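Local coordinates for periplasmic beta-glucosidase (Pseudomonas aeruginosa, PDB 6R5T), which probably hydrolyses terminal, non-reducing beta-D-glucosyl residues to release beta-D-glucose, as a periplasmic family 3 glycoside hydrolase, at residues N16-G21 against S68-P73; I20-L25 against R315-A320; Y181-G186 against N191-S196; V571-V576 against S597-E602. The protein carries 1 engineered substitution. One frame throughout, in Å; residues are numbered along the deposited sequence.

Interaction 1: N16-G21 against S68-P73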
loop_
_atom_site.group_PDB
_atom_site.type_symbol
_atom_site.label_atom_id
_atom_site.label_comp_id
_atom_site.label_asym_id
_atom_site.label_seq_id
_atom_site.Cartn_x
_atom_site.Cartn_y
_atom_site.Cartn_z
ATOM N N ASN A 16 34.984 -22.204 -23.415
ATOM C CA ASN A 16 33.666 -21.673 -22.977
ATOM C C ASN A 16 33.036 -22.582 -21.936
ATOM O O ASN A 16 32.398 -22.059 -20.984
ATOM C CB ASN A 16 32.730 -21.406 -24.143
ATOM C CG ASN A 16 32.923 -20.013 -24.704
ATOM O OD1 ASN A 16 33.743 -19.221 -24.234
ATOM N ND2 ASN A 16 32.161 -19.718 -25.735
ATOM N N ALA A 17 33.217 -23.899 -22.018
ATOM C CA ALA A 17 32.686 -24.802 -20.986
ATOM C C ALA A 17 33.235 -24.400 -19.615
ATOM O O ALA A 17 32.483 -24.410 -18.574
ATOM C CB ALA A 17 33.021 -26.219 -21.369
ATOM N N GLU A 18 34.546 -24.139 -19.558
ATOM C CA GLU A 18 35.218 -23.772 -18.297
ATOM C C GLU A 18 34.721 -22.396 -17.819
ATOM O O GLU A 18 34.503 -22.225 -16.600
ATOM C CB GLU A 18 36.741 -23.800 -18.482
ATOM C CG GLU A 18 37.266 -25.234 -18.527
ATOM C CD GLU A 18 38.675 -25.413 -19.097
ATOM O OE1 GLU A 18 39.285 -26.415 -18.692
ATOM O OE2 GLU A 18 39.174 -24.540 -19.866
ATOM N N LYS A 19 34.599 -21.438 -18.714
ATOM C CA LYS A 19 34.076 -20.095 -18.343
ATOM C C LYS A 19 32.644 -20.228 -17.812
ATOM O O LYS A 19 32.304 -19.611 -16.737
ATOM C CB LYS A 19 34.093 -19.185 -19.554
ATOM C CG LYS A 19 35.482 -18.744 -19.964
ATOM C CD LYS A 19 35.474 -17.853 -21.191
ATOM C CE LYS A 19 36.868 -17.449 -21.588
ATOM N NZ LYS A 19 36.859 -16.654 -22.831
ATOM N N ILE A 20 31.807 -20.972 -18.519
ATOM C CA ILE A 20 30.397 -21.127 -18.078
ATOM C C ILE A 20 30.349 -21.888 -16.756
ATOM O O ILE A 20 29.485 -21.530 -15.896
ATOM C CB ILE A 20 29.583 -21.800 -19.179
ATOM C CG1 ILE A 20 29.499 -20.859 -20.382
ATOM C CG2 ILE A 20 28.216 -22.226 -18.626
ATOM C CD1 ILE A 20 28.997 -21.521 -21.650
ATOM N N GLY A 21 31.247 -22.851 -16.521
ATOM C CA GLY A 21 31.279 -23.556 -15.224
ATOM C C GLY A 21 31.470 -22.599 -14.053
ATOM O O GLY A 21 30.944 -22.829 -12.971
ATOM N N SER A 68 40.503 -31.168 -11.543
ATOM C CA SER A 68 40.055 -30.500 -12.791
ATOM C C SER A 68 41.288 -30.105 -13.593
ATOM O O SER A 68 42.412 -30.112 -13.044
ATOM C CB SER A 68 39.167 -29.282 -12.506
ATOM O OG SER A 68 39.870 -28.305 -11.788
ATOM N N ARG A 69 41.079 -29.670 -14.811
ATOM C CA ARG A 69 42.221 -29.277 -15.683
ATOM C C ARG A 69 42.897 -28.021 -15.151
ATOM O O ARG A 69 44.121 -28.020 -14.985
ATOM C CB ARG A 69 41.732 -29.117 -17.103
ATOM C CG ARG A 69 42.863 -28.868 -18.086
ATOM C CD ARG A 69 42.313 -28.598 -19.467
ATOM N NE ARG A 69 41.854 -27.210 -19.632
ATOM C CZ ARG A 69 42.592 -26.205 -20.093
ATOM N NH1 ARG A 69 43.897 -26.364 -20.312
ATOM N NH2 ARG A 69 42.033 -25.020 -20.262
ATOM N N LEU A 70 42.128 -26.953 -14.877
ATOM C CA LEU A 70 42.731 -25.660 -14.445
ATOM C C LEU A 70 42.809 -25.465 -12.925
ATOM O O LEU A 70 43.518 -24.545 -12.516
ATOM C CB LEU A 70 41.961 -24.508 -15.099
ATOM C CG LEU A 70 42.120 -24.405 -16.614
ATOM C CD1 LEU A 70 41.233 -23.315 -17.189
ATOM C CD2 LEU A 70 43.571 -24.150 -16.977
ATOM N N LYS A 71 42.136 -26.288 -12.141
ATOM C CA LYS A 71 42.213 -26.274 -10.664
ATOM C C LYS A 71 41.785 -24.896 -10.141
ATOM O O LYS A 71 42.403 -24.402 -9.214
ATOM C CB LYS A 71 43.629 -26.665 -10.209
ATOM C CG LYS A 71 44.021 -28.032 -10.798
ATOM C CD LYS A 71 45.439 -28.454 -10.645
ATOM C CE LYS A 71 45.694 -29.791 -11.323
ATOM N NZ LYS A 71 45.610 -29.665 -12.792
ATOM N N ILE A 72 40.761 -24.295 -10.737
ATOM C CA ILE A 72 40.266 -22.973 -10.252
ATOM C C ILE A 72 39.523 -23.247 -8.949
ATOM O O ILE A 72 38.574 -24.027 -8.935
ATOM C CB ILE A 72 39.375 -22.293 -11.310
ATOM C CG1 ILE A 72 40.160 -21.972 -12.591
ATOM C CG2 ILE A 72 38.747 -21.049 -10.719
ATOM C CD1 ILE A 72 39.317 -21.510 -13.716
ATOM N N PRO A 73 39.915 -22.585 -7.839
ATOM C CA PRO A 73 39.292 -22.848 -6.548
ATOM C C PRO A 73 37.832 -22.367 -6.494
ATOM O O PRO A 73 37.453 -21.449 -7.231
ATOM C CB PRO A 73 40.079 -22.033 -5.556
ATOM C CG PRO A 73 40.597 -20.914 -6.370
ATOM C CD PRO A 73 40.931 -21.536 -7.729
HETATM O O HOH W 1 39.277 -26.869 -15.728
#
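The carboxylate of E18 lies edge to edge with the guanidinium of R69, the two planes only 20° apart. This is a side-on, two-pronged salt bridge on the outside of the TIM-barrel-like N-terminal domain of a family 3 glycoside hydrolase, tying helix 16-22 to the loop that runs from helix 55-65 into the barrel strand 75-78. R69 NE donates to E18 OE1 at 2.8 Å and R69 NH2 to E18 OE2 at 2.9 Å, each bond using the syn lone pair of its oxygen. Both hydrogen bonds are nearly straight, and with one to each oxygen they hold the carboxylate flat against rotation. The arginine chain bends at chi3 (81°), which turns its NE and NH2 edge toward the helix. Each group has a further partner: R69 NH2 also donates to the carbonyl O of R13, and E18 OE2 accepts from the backbone N of S15.

L70 packs beside the ion pair. Its CD1 approaches E18 OE2 to 3.6 Å, while its CD2 sits 3.7 Å above the guanidinium plane, offset toward the rim, so one leucine borders both charged groups. The same side chain also rests on R13 and M14. A water completes the contact, donating to E18 OE1 and accepting from L70 N, 3.0 Å from each of these two atoms.

Interaction 2: I20-L25 against R315-A320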
loop_
_atom_site.group_PDB
_atom_site.type_symbol
_atom_site.label_atom_id
_atom_site.label_comp_id
_atom_site.label_asym_id
_atom_site.label_seq_id
_atom_site.Cartn_x
_atom_site.Cartn_y
_atom_site.Cartn_z
ATOM N N ILE A 20 31.807 -20.972 -18.519
ATOM C CA ILE A 20 30.397 -21.127 -18.078
ATOM C C ILE A 20 30.349 -21.888 -16.756
ATOM O O ILE A 20 29.485 -21.530 -15.896
ATOM C CB ILE A 20 29.583 -21.800 -19.179
ATOM C CG1 ILE A 20 29.499 -20.859 -20.382
ATOM C CG2 ILE A 20 28.216 -22.226 -18.626
ATOM C CD1 ILE A 20 28.997 -21.521 -21.650
ATOM N N GLY A 21 31.247 -22.851 -16.521
ATOM C CA GLY A 21 31.279 -23.556 -15.224
ATOM C C GLY A 21 31.470 -22.599 -14.053
ATOM O O GLY A 21 30.944 -22.829 -12.971
ATOM N N GLN A 22 32.250 -21.557 -14.241
ATOM C CA GLN A 22 32.532 -20.552 -13.189
ATOM C C GLN A 22 31.249 -19.850 -12.743
ATOM O O GLN A 22 31.231 -19.372 -11.583
ATOM C CB GLN A 22 33.542 -19.527 -13.648
ATOM C CG GLN A 22 34.950 -20.165 -13.728
ATOM C CD GLN A 22 35.385 -20.666 -12.380
ATOM O OE1 GLN A 22 35.512 -19.868 -11.443
ATOM N NE2 GLN A 22 35.567 -21.977 -12.249
ATOM N N LEU A 23 30.234 -19.835 -13.590
ATOM C CA LEU A 23 29.010 -19.038 -13.312
ATOM C C LEU A 23 28.034 -19.864 -12.481
ATOM O O LEU A 23 26.979 -19.318 -12.085
ATOM C CB LEU A 23 28.378 -18.588 -14.624
ATOM C CG LEU A 23 29.334 -17.935 -15.631
ATOM C CD1 LEU A 23 28.555 -17.475 -16.825
ATOM C CD2 LEU A 23 30.146 -16.802 -14.995
ATOM N N ARG A 24 28.356 -21.112 -12.182
ATOM C CA ARG A 24 27.391 -22.021 -11.550
ATOM C C ARG A 24 27.587 -22.019 -10.048
ATOM O O ARG A 24 28.684 -22.364 -9.569
ATOM C CB ARG A 24 27.588 -23.420 -12.109
ATOM C CG ARG A 24 26.531 -24.385 -11.651
ATOM C CD ARG A 24 26.666 -25.675 -12.416
ATOM N NE ARG A 24 25.742 -26.683 -11.952
ATOM C CZ ARG A 24 26.023 -27.966 -11.781
ATOM N NH1 ARG A 24 27.239 -28.408 -12.030
ATOM N NH2 ARG A 24 25.095 -28.809 -11.353
ATOM N N LEU A 25 26.537 -21.587 -9.320
ATOM C CA LEU A 25 26.525 -21.550 -7.849
ATOM C C LEU A 25 25.472 -22.541 -7.371
ATOM O O LEU A 25 24.310 -22.383 -7.731
ATOM C CB LEU A 25 26.180 -20.128 -7.431
ATOM C CG LEU A 25 25.830 -19.920 -5.971
ATOM C CD1 LEU A 25 27.000 -20.265 -5.094
ATOM C CD2 LEU A 25 25.415 -18.445 -5.748
ATOM N N ARG A 315 34.834 -13.148 -15.828
ATOM C CA ARG A 315 35.831 -12.242 -15.266
ATOM C C ARG A 315 35.408 -11.810 -13.860
ATOM O O ARG A 315 36.235 -11.792 -12.976
ATOM C CB ARG A 315 36.055 -11.014 -16.146
ATOM C CG ARG A 315 36.983 -9.963 -15.560
ATOM C CD ARG A 315 36.212 -8.881 -14.763
ATOM N NE ARG A 315 37.073 -8.122 -13.861
ATOM C CZ ARG A 315 36.683 -7.498 -12.748
ATOM N NH1 ARG A 315 35.420 -7.533 -12.330
ATOM N NH2 ARG A 315 37.585 -6.868 -12.016
ATOM N N ASP A 316 34.120 -11.544 -13.667
ATOM C CA ASP A 316 33.652 -11.090 -12.348
ATOM C C ASP A 316 33.813 -12.208 -11.323
ATOM O O ASP A 316 34.186 -11.913 -10.165
ATOM C CB ASP A 316 32.221 -10.557 -12.453
ATOM C CG ASP A 316 32.052 -9.260 -13.214
ATOM O OD1 ASP A 316 33.081 -8.625 -13.516
ATOM O OD2 ASP A 316 30.870 -8.919 -13.533
ATOM N N VAL A 317 33.539 -13.467 -11.692
ATOM C CA VAL A 317 33.719 -14.569 -10.729
ATOM C C VAL A 317 35.213 -14.689 -10.374
ATOM O O VAL A 317 35.553 -14.823 -9.189
ATOM C CB VAL A 317 33.151 -15.876 -11.293
ATOM C CG1 VAL A 317 33.507 -17.041 -10.382
ATOM C CG2 VAL A 317 31.629 -15.753 -11.456
ATOM N N LEU A 318 36.076 -14.677 -11.397
ATOM C CA LEU A 318 37.518 -14.882 -11.176
ATOM C C LEU A 318 38.064 -13.734 -10.345
ATOM O O LEU A 318 38.885 -13.982 -9.453
ATOM C CB LEU A 318 38.223 -14.987 -12.540
ATOM C CG LEU A 318 37.847 -16.202 -13.388
ATOM C CD1 LEU A 318 38.645 -16.150 -14.682
ATOM C CD2 LEU A 318 38.052 -17.515 -12.663
ATOM N N ALA A 319 37.583 -12.542 -10.581
ATOM C CA ALA A 319 38.080 -11.365 -9.839
ATOM C C ALA A 319 37.660 -11.476 -8.367
ATOM O O ALA A 319 38.427 -11.099 -7.508
ATOM C CB ALA A 319 37.583 -10.100 -10.453
ATOM N N ALA A 320 36.474 -11.988 -8.068
ATOM C CA ALA A 320 36.067 -12.189 -6.666
ATOM C C ALA A 320 36.984 -13.204 -5.990
ATOM O O ALA A 320 37.426 -12.993 -4.844
ATOM C CB ALA A 320 34.632 -12.626 -6.592
#
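Q22 and L23 meet V317 and L318 through van der Waals contacts, some between methyl groups and others between a methyl group and an amide or carbonyl oxygen. The purely apolar part is small: L23 CD2 touches V317 CG2 at 4.0 Å. L23 reaches across with the end of its chain, since its CB does not itself point at the helix.

The remaining contacts set valine and leucine methyls against oxygens of Q22. V317 straddles the Q22 carbonyl, with CG1 3.5 Å and CG2 3.6 Å from Q22 O. The Q22 chain folds at chi2 (-61°), which brings its amide oxygen round to the second helix; there OE1 lies 3.6 Å from V317 CG1 and 3.7 Å from L318 CD2. That oxygen accepts a hydrogen bond from K321 NZ, one helical turn beyond V317.

All four touching residues are buried. They join the junction between helix 16-22 and barrel strand 24-26 to helix 307-323, where the first strand of the barrel-like sheet lies beside the last, 286-287. Backbone bonds from L23 and L25 to N286 stitch that seam, and V317 also packs on L251 of strand 251-253.

The contact thus rests on van der Waals touches, while the buried amide oxygen takes its hydrogen bond from K321, which probably helps to fix the turn of the amide.

Interaction 3: Y181-G186 against N191-S196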
loop_
_atom_site.group_PDB
_atom_site.type_symbol
_atom_site.label_atom_id
_atom_site.label_comp_id
_atom_site.label_asym_id
_atom_site.label_seq_id
_atom_site.Cartn_x
_atom_site.Cartn_y
_atom_site.Cartn_z
ATOM N N TYR A 181 13.098 -4.731 -2.788
ATOM C CA TYR A 181 12.367 -5.962 -2.436
ATOM C C TYR A 181 11.371 -5.720 -1.287
ATOM O O TYR A 181 10.284 -6.304 -1.278
ATOM C CB TYR A 181 13.424 -7.004 -2.106
ATOM C CG TYR A 181 12.950 -8.381 -1.746
ATOM C CD1 TYR A 181 11.918 -9.034 -2.380
ATOM C CD2 TYR A 181 13.637 -9.052 -0.762
ATOM C CE1 TYR A 181 11.525 -10.312 -1.968
ATOM C CE2 TYR A 181 13.311 -10.334 -0.388
ATOM C CZ TYR A 181 12.228 -10.954 -0.968
ATOM O OH TYR A 181 11.902 -12.222 -0.547
ATOM N N GLY A 182 11.710 -4.852 -0.374
ATOM C CA GLY A 182 10.871 -4.585 0.812
ATOM C C GLY A 182 9.664 -3.713 0.532
ATOM O O GLY A 182 8.878 -3.450 1.470
ATOM N N ALA A 183 9.503 -3.194 -0.707
ATOM C CA ALA A 183 8.293 -2.426 -1.085
ATOM C C ALA A 183 7.201 -3.298 -1.699
ATOM O O ALA A 183 6.251 -2.757 -2.328
ATOM C CB ALA A 183 8.708 -1.261 -1.971
ATOM N N ALA A 184 7.294 -4.615 -1.537
ATOM C CA ALA A 184 6.296 -5.544 -2.073
ATOM C C ALA A 184 4.877 -5.050 -1.806
ATOM O O ALA A 184 4.509 -4.791 -0.638
ATOM C CB ALA A 184 6.479 -6.898 -1.424
ATOM N N GLU A 185 4.039 -5.024 -2.829
ATOM C CA GLU A 185 2.651 -4.573 -2.675
ATOM C C GLU A 185 1.938 -5.519 -1.709
ATOM O O GLU A 185 2.116 -6.766 -1.756
ATOM C CB GLU A 185 2.001 -4.503 -4.053
ATOM C CG GLU A 185 0.715 -3.770 -4.147
ATOM C CD GLU A 185 0.396 -3.500 -5.622
ATOM O OE1 GLU A 185 -0.180 -4.355 -6.216
ATOM O OE2 GLU A 185 0.863 -2.483 -6.168
ATOM N N GLY A 186 1.145 -4.933 -0.826
ATOM C CA GLY A 186 0.371 -5.734 0.139
ATOM C C GLY A 186 1.237 -6.304 1.255
ATOM O O GLY A 186 0.731 -7.050 2.106
ATOM N N ASN A 191 6.164 -9.977 -4.007
ATOM C CA ASN A 191 5.119 -9.331 -4.829
ATOM C C ASN A 191 5.681 -8.085 -5.512
ATOM O O ASN A 191 6.752 -7.529 -5.164
ATOM C CB ASN A 191 3.881 -8.976 -4.003
ATOM C CG ASN A 191 2.636 -8.758 -4.843
ATOM O OD1 ASN A 191 2.563 -9.229 -5.994
ATOM N ND2 ASN A 191 1.652 -8.072 -4.288
ATOM N N THR A 192 4.934 -7.698 -6.518
ATOM C CA THR A 192 5.138 -6.503 -7.342
ATOM C C THR A 192 5.623 -5.289 -6.560
ATOM O O THR A 192 5.048 -4.949 -5.526
ATOM C CB THR A 192 3.764 -6.163 -7.919
ATOM O OG1 THR A 192 3.352 -7.321 -8.650
ATOM C CG2 THR A 192 3.798 -4.946 -8.814
ATOM N N VAL A 193 6.611 -4.593 -7.122
ATOM C CA VAL A 193 7.067 -3.303 -6.604
ATOM C C VAL A 193 6.898 -2.286 -7.687
ATOM O O VAL A 193 7.372 -2.490 -8.830
ATOM C CB VAL A 193 8.503 -3.326 -6.065
ATOM C CG1 VAL A 193 8.968 -1.931 -5.664
ATOM C CG2 VAL A 193 8.636 -4.309 -4.901
ATOM N N ASP A 194 6.195 -1.223 -7.345
ATOM C CA ASP A 194 5.898 -0.181 -8.348
ATOM C C ASP A 194 6.105 1.151 -7.668
ATOM O O ASP A 194 5.463 1.368 -6.624
ATOM C CB ASP A 194 4.490 -0.365 -8.902
ATOM C CG ASP A 194 4.197 0.619 -9.999
ATOM O OD1 ASP A 194 3.811 1.779 -9.671
ATOM O OD2 ASP A 194 4.380 0.214 -11.139
ATOM N N MET A 195 7.011 1.990 -8.172
ATOM C CA MET A 195 7.263 3.272 -7.517
ATOM C C MET A 195 7.884 4.245 -8.516
ATOM O O MET A 195 8.424 3.846 -9.526
ATOM C CB MET A 195 8.142 3.150 -6.256
ATOM C CG MET A 195 9.552 2.813 -6.492
ATOM S SD MET A 195 10.630 2.837 -5.006
ATOM C CE MET A 195 9.866 1.509 -4.062
ATOM N N SER A 196 7.755 5.520 -8.201
ATOM C CA SER A 196 8.333 6.588 -9.039
ATOM C C SER A 196 9.858 6.537 -9.001
ATOM O O SER A 196 10.475 6.095 -7.993
ATOM C CB SER A 196 7.815 7.951 -8.598
ATOM O OG SER A 196 8.479 8.386 -7.390
HETATM O O HOH W 2 8.928 -8.295 -3.463
HETATM O O HOH W 3 5.279 -1.203 -4.442
HETATM O O HOH W 4 -0.386 -6.906 -6.225
#
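The two backbones come closest at A184 and N191, their CA atoms 4.8 Å apart, and one direct backbone hydrogen bond joins them, from E185 N to T192 O at 2.9 Å. N191 adds a side-chain bond: its ND2 donates to E185 O, also at 2.9 Å and nearly straight (169°). The carbonyl oxygen lies close to the amide plane of N191, but the donor stands above the carbonyl plane of E185. With CG anti to its own backbone N (chi1 -160°), the asparagine carries this amide back across the turn.

Apolar contact continues further along. A183 CB touches both V193 CG1, at 3.8 Å, and M195 CE, at 3.7 Å; the methionine chain curls at chi3 (64°) to deliver that methyl. V193 CG2 packs against the A183-A184 peptide.

Both segments belong to the loop between strand 172-178 of the TIM-barrel-like domain and helix 197-204. At its root the Y181 side chain comes close to a bound glucose unit, and its OH hydrogen-bonds R137 of the ligand pocket. On its outer side the loop meets the second subunit, where E185 forms a salt bridge with R199 and a hydrogen bond with Y577, both of that subunit.

Waters bridge further polar groups: one links A183 O to D194 N, one Y181 O to N191 O, and another donates to E185 OE1 at 2.6 Å while accepting from N191 ND2.

Interaction 4: V571-V576 against S597-E602; sequences VGQVPV and SRYFDE
Q573 crosses the Y599 ring at a slant, its amide turned 50° from the ring plane, so the two groups are inclined rather than stacked. Its CD is 3.7 Å from Y599 CD2, and its CG lies equally far from Y599 CE2. At the far end of the ring the hydroxyl meets the backbone of the short 3-10 turn 571-573, with Y599 OH 3.4 Å from Q573 CA.

The same amide also turns to E602. Q573 NE2 donates to E602 OE1 at 2.8 Å in a fairly straight bond. The carboxylate oxygen is met on its anti side, somewhat out of plane, and the amide and carboxylate planes are 37° apart. E602 presents that oxygen on an extended chain, its CG anti to the backbone N (chi1 -165°). Each of the two bonded atoms has a second partner: Q573 NE2 also donates to A603 O, and E602 OE1 is hydrogen-bonded to S570 OG. With two acceptors for NE2, the amide's flip is probably fixed.

The tyrosine hydroxyl itself is engaged by the second subunit, hydrogen-bonding G186 O and R188 NH1 there, while R134 of that subunit reaches G572 O and V574 O. Two irregular segments of the family 3 C-terminal domain, both in the long connection between helix 545-553 and strand 619-626, thus meet at the interface with the second subunit.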
loop_
_atom_site.group_PDB
_atom_site.type_symbol
_atom_site.label_atom_id
_atom_site.label_comp_id
_atom_site.label_asym_id
_atom_site.label_seq_id
_atom_site.Cartn_x
_atom_site.Cartn_y
_atom_site.Cartn_z
ATOM N N VAL A 571 -2.927 -2.772 11.557
ATOM C CA VAL A 571 -2.554 -3.129 10.175
ATOM C C VAL A 571 -3.322 -2.253 9.179
ATOM O O VAL A 571 -2.795 -1.966 8.086
ATOM C CB VAL A 571 -2.782 -4.623 9.930
ATOM C CG1 VAL A 571 -4.269 -5.006 9.860
ATOM C CG2 VAL A 571 -2.037 -5.043 8.673
ATOM N N GLY A 572 -4.511 -1.768 9.557
ATOM C CA GLY A 572 -5.277 -0.942 8.629
ATOM C C GLY A 572 -4.705 0.429 8.452
ATOM O O GLY A 572 -5.237 1.150 7.596
ATOM N N GLN A 573 -3.657 0.816 9.189
ATOM C CA GLN A 573 -2.941 2.100 8.964
ATOM C C GLN A 573 -1.726 1.932 8.043
ATOM O O GLN A 573 -1.114 2.955 7.752
ATOM C CB GLN A 573 -2.521 2.703 10.304
ATOM C CG GLN A 573 -3.713 2.881 11.243
ATOM C CD GLN A 573 -3.733 4.140 12.072
ATOM O OE1 GLN A 573 -2.913 5.049 11.876
ATOM N NE2 GLN A 573 -4.708 4.208 12.992
ATOM N N VAL A 574 -1.390 0.734 7.581
ATOM C CA VAL A 574 -0.126 0.531 6.822
ATOM C C VAL A 574 -0.262 1.252 5.501
ATOM O O VAL A 574 -1.302 1.172 4.837
ATOM C CB VAL A 574 0.178 -0.962 6.697
ATOM C CG1 VAL A 574 1.178 -1.280 5.607
ATOM C CG2 VAL A 574 0.601 -1.521 8.040
ATOM N N PRO A 575 0.785 1.965 5.050
ATOM C CA PRO A 575 2.040 2.170 5.768
ATOM C C PRO A 575 2.028 3.405 6.647
ATOM O O PRO A 575 1.408 4.392 6.352
ATOM C CB PRO A 575 3.017 2.402 4.622
ATOM C CG PRO A 575 2.185 3.197 3.628
ATOM C CD PRO A 575 0.825 2.567 3.708
ATOM N N VAL A 576 2.774 3.319 7.738
ATOM C CA VAL A 576 3.078 4.518 8.545
ATOM C C VAL A 576 4.593 4.556 8.663
ATOM O O VAL A 576 5.235 3.562 8.950
ATOM C CB VAL A 576 2.430 4.552 9.935
ATOM C CG1 VAL A 576 0.940 4.822 9.831
ATOM C CG2 VAL A 576 2.739 3.283 10.695
ATOM N N SER A 597 -6.044 14.373 6.192
ATOM C CA SER A 597 -5.541 13.060 5.756
ATOM C C SER A 597 -5.422 12.146 6.985
ATOM O O SER A 597 -4.426 12.211 7.720
ATOM C CB SER A 597 -4.263 13.214 4.998
ATOM O OG SER A 597 -3.902 12.001 4.378
ATOM N N ARG A 598 -6.437 11.335 7.237
ATOM C CA ARG A 598 -6.615 10.638 8.523
ATOM C C ARG A 598 -7.613 9.496 8.375
ATOM O O ARG A 598 -8.341 9.428 7.363
ATOM C CB ARG A 598 -7.132 11.580 9.586
ATOM C CG ARG A 598 -8.551 12.054 9.291
ATOM C CD ARG A 598 -9.036 12.985 10.366
ATOM N NE ARG A 598 -9.403 12.128 11.495
ATOM C CZ ARG A 598 -10.294 12.404 12.389
ATOM N NH1 ARG A 598 -10.837 13.615 12.414
ATOM N NH2 ARG A 598 -10.457 11.568 13.383
ATOM N N TYR A 599 -7.637 8.619 9.366
ATOM C CA TYR A 599 -8.737 7.651 9.555
ATOM C C TYR A 599 -9.697 8.211 10.579
ATOM O O TYR A 599 -9.286 9.010 11.427
ATOM C CB TYR A 599 -8.181 6.317 10.055
ATOM C CG TYR A 599 -7.109 5.761 9.152
ATOM C CD1 TYR A 599 -7.431 5.151 7.959
ATOM C CD2 TYR A 599 -5.775 5.823 9.500
ATOM C CE1 TYR A 599 -6.448 4.656 7.106
ATOM C CE2 TYR A 599 -4.785 5.348 8.655
ATOM C CZ TYR A 599 -5.110 4.760 7.466
ATOM O OH TYR A 599 -4.146 4.282 6.619
ATOM N N PHE A 600 -10.947 7.754 10.536
ATOM C CA PHE A 600 -11.937 8.238 11.526
ATOM C C PHE A 600 -12.222 7.202 12.603
ATOM O O PHE A 600 -12.854 7.593 13.618
ATOM C CB PHE A 600 -13.248 8.663 10.842
ATOM C CG PHE A 600 -14.114 7.528 10.398
ATOM C CD1 PHE A 600 -15.037 6.959 11.256
ATOM C CD2 PHE A 600 -14.040 7.036 9.108
ATOM C CE1 PHE A 600 -15.816 5.901 10.853
ATOM C CE2 PHE A 600 -14.828 5.974 8.699
ATOM C CZ PHE A 600 -15.713 5.388 9.574
ATOM N N ASP A 601 -11.849 5.953 12.411
ATOM C CA ASP A 601 -12.305 4.853 13.293
ATOM C C ASP A 601 -11.206 4.362 14.236
ATOM O O ASP A 601 -11.406 3.298 14.869
ATOM C CB ASP A 601 -12.895 3.724 12.477
ATOM C CG ASP A 601 -11.944 3.025 11.519
ATOM O OD1 ASP A 601 -10.869 3.556 11.301
ATOM O OD2 ASP A 601 -12.393 2.036 10.895
ATOM N N GLU A 602 -10.103 5.079 14.290
ATOM C CA GLU A 602 -8.933 4.746 15.151
ATOM C C GLU A 602 -8.166 6.036 15.355
ATOM O O GLU A 602 -8.208 6.917 14.494
ATOM C CB GLU A 602 -8.026 3.715 14.466
ATOM C CG GLU A 602 -7.023 3.052 15.396
ATOM C CD GLU A 602 -6.530 1.766 14.787
ATOM O OE1 GLU A 602 -5.990 1.843 13.666
ATOM O OE2 GLU A 602 -6.749 0.695 15.395
#

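In the fold
Interactions 1 and 2 adjoin: they share I20 and G21 of helix 16-22, their centres are 9 Å apart, and I72 CG2 touches Q22 OE1 at 3.5 Å. Both lie on the barrel-like domain, away from the sugar pocket. Interaction 3, nested within the chain segment closed by interaction 2 but 30 Å from it between centres, reaches toward the bound sugar through Y181, whose side chain is about 4 Å from the glucose unit. Interaction 4 belongs to the C-terminal domain, about 7 Å from interaction 3 by nearest atoms. Within one chain these two do not touch, yet across the dimer they do: Y599 bonds G186 of the second subunit, joining interaction 3 in one copy to interaction 4 in the other.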